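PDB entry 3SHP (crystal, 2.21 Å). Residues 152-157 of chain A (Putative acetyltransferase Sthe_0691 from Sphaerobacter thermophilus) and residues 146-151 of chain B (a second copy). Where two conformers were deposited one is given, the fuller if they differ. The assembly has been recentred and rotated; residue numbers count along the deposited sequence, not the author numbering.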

# COMPACT_ATOMS: atom_id res chain seq x y z
N ILE A 152 -5.06 3.27 -21.10
CA ILE A 152 -3.74 3.83 -20.79
C ILE A 152 -3.87 5.22 -20.14
O ILE A 152 -4.42 6.14 -20.75
N ALA A 153 -3.35 5.36 -18.92
CA ALA A 153 -3.29 6.68 -18.25
C ALA A 153 -2.31 7.64 -18.94
O ALA A 153 -1.19 7.27 -19.22
N ARG A 154 -2.77 8.86 -19.22
CA ARG A 154 -1.90 9.96 -19.62
C ARG A 154 -2.16 11.14 -18.67
O ARG A 154 -2.98 11.06 -17.74
N ALA A 155 -1.47 12.24 -18.92
CA ALA A 155 -1.62 13.40 -18.09
C ALA A 155 -2.99 14.00 -18.39
O ALA A 155 -3.26 14.39 -19.54
N GLY A 156 -3.85 14.03 -17.37
CA GLY A 156 -5.16 14.63 -17.49
C GLY A 156 -6.25 13.84 -18.21
O GLY A 156 -7.37 14.27 -18.25
N HIS A 157 -5.92 12.67 -18.77
CA HIS A 157 -6.85 11.93 -19.63
C HIS A 157 -6.31 10.53 -19.82
O HIS A 157 -5.23 10.22 -19.34
N VAL B 146 -3.70 23.84 -11.23
CA VAL B 146 -2.72 22.85 -10.78
C VAL B 146 -3.25 21.45 -11.11
O VAL B 146 -4.47 21.22 -11.05
N ARG B 147 -2.36 20.54 -11.44
CA ARG B 147 -2.74 19.16 -11.68
C ARG B 147 -1.81 18.22 -10.94
O ARG B 147 -0.59 18.34 -11.01
N MSE B 148 -2.40 17.26 -10.23
CA MSE B 148 -1.63 16.26 -9.48
C MSE B 148 -1.97 14.88 -10.04
O MSE B 148 -3.10 14.41 -9.97
N ARG B 149 -0.97 14.29 -10.68
CA ARG B 149 -1.14 13.11 -11.47
C ARG B 149 -1.58 11.95 -10.60
O ARG B 149 -1.07 11.79 -9.50
N GLU B 150 -2.55 11.18 -11.09
CA GLU B 150 -2.99 9.91 -10.46
C GLU B 150 -3.12 9.91 -8.92
O GLU B 150 -2.72 8.97 -8.25
N ALA B 151 -3.76 10.96 -8.40
CA ALA B 151 -3.98 11.15 -6.97
C ALA B 151 -5.33 10.59 -6.47
O ALA B 151 -5.59 10.52 -5.27

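Two arginines of chain B lay the flat faces of their guanidinium groups against the backbone of chain A and the methyl of Ala A155, yet no clear direct hydrogen bond joins the two stretches. Arg B149 sets out sideways, but its t, p, t side chain (chi1 to chi3) brings the charged end nearer. One guanidinium face covers the peptide between Arg A154 and Ala A155: Arg B149 CZ lies 3.7 Å from Arg A154 C, and Arg B149 NH2 3.8 Å from Ala A155 N. Arg B149 NE donates to Glu B150 OE2 at 3.3 Å, a salt bridge. Glu B150, chi1 m and chi2 t, also places OE2 3.6 Å from CB of Ala A153, whose methyl points toward chain B.

The CA-to-CB bond of Arg B147 points toward chain A, and the side chain extends through two t torsions before a p turn at chi3; Ala A155 CB lies over one face of its guanidinium, 3.6 Å from Arg B147 NH1. Alanine's short side chain suits so close an approach by a flat group. Beside it, the positive phi of Gly A156 favours glycine, and Gly A156 N sits 4.0 Å from Arg B147 CD.

Arg A154 points away, but water 1 bridges the chains, accepting from Arg A154 NH1 and Arg B149 NH1, each at 3.2 Å. Within chain A, His A157 ND1 donates to Ala A155 O at 2.8 Å.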

# COMPACT_ATOMS: atom_id res chain seq x y z
CB ILE A 152 -2.84 3.95 -22.08
CG1 ILE A 152 -2.72 2.62 -22.87
CG2 ILE A 152 -1.45 4.48 -21.73
CD1 ILE A 152 -2.30 1.43 -22.03
CB ALA A 153 -2.88 6.53 -16.76
CB ARG A 154 -2.18 10.38 -21.09
CG ARG A 154 -1.94 9.29 -22.16
CD ARG A 154 -0.45 8.88 -22.26
NE ARG A 154 -0.20 8.09 -23.46
CZ ARG A 154 0.68 7.09 -23.56
NH1 ARG A 154 1.42 6.70 -22.51
NH2 ARG A 154 0.81 6.45 -24.71
CB ALA A 155 -0.51 14.39 -18.37
CB HIS A 157 -7.08 12.64 -21.01
CG HIS A 157 -5.88 12.63 -21.92
ND1 HIS A 157 -4.72 13.33 -21.63
CD2 HIS A 157 -5.65 12.01 -23.11
CE1 HIS A 157 -3.84 13.14 -22.61
NE2 HIS A 157 -4.38 12.34 -23.51
CB VAL B 146 -2.45 22.96 -9.22
CG1 VAL B 146 -1.32 22.05 -8.75
CG2 VAL B 146 -2.11 24.40 -8.81
CB ARG B 147 -2.71 18.82 -13.17
CG ARG B 147 -3.07 17.36 -13.47
CD ARG B 147 -2.88 17.05 -14.95
NE ARG B 147 -1.49 17.34 -15.31
CZ ARG B 147 -0.48 16.47 -15.24
NH1 ARG B 147 -0.72 15.20 -14.88
NH2 ARG B 147 0.75 16.86 -15.57
CB MSE B 148 -1.94 16.44 -8.01
CG MSE B 148 -2.01 17.97 -7.78
SE MSE B 148 -2.24 18.54 -6.07
CE MSE B 148 -1.32 17.13 -5.09
CB ARG B 149 0.16 12.79 -12.19
CG ARG B 149 0.16 11.42 -13.01
CD ARG B 149 -0.43 11.56 -14.44
NE ARG B 149 -0.26 10.35 -15.27
CZ ARG B 149 0.60 10.26 -16.30
NH1 ARG B 149 0.67 9.12 -17.03
NH2 ARG B 149 1.39 11.30 -16.61
CB GLU B 150 -2.16 8.72 -10.99
CG GLU B 150 -2.56 8.37 -12.47
CD GLU B 150 -1.76 7.21 -13.07
OE1 GLU B 150 -2.01 6.07 -12.67
OE2 GLU B 150 -0.88 7.45 -13.94
CB ALA B 151 -3.91 12.65 -6.63
O HOH W 1 1.99 8.24 -19.76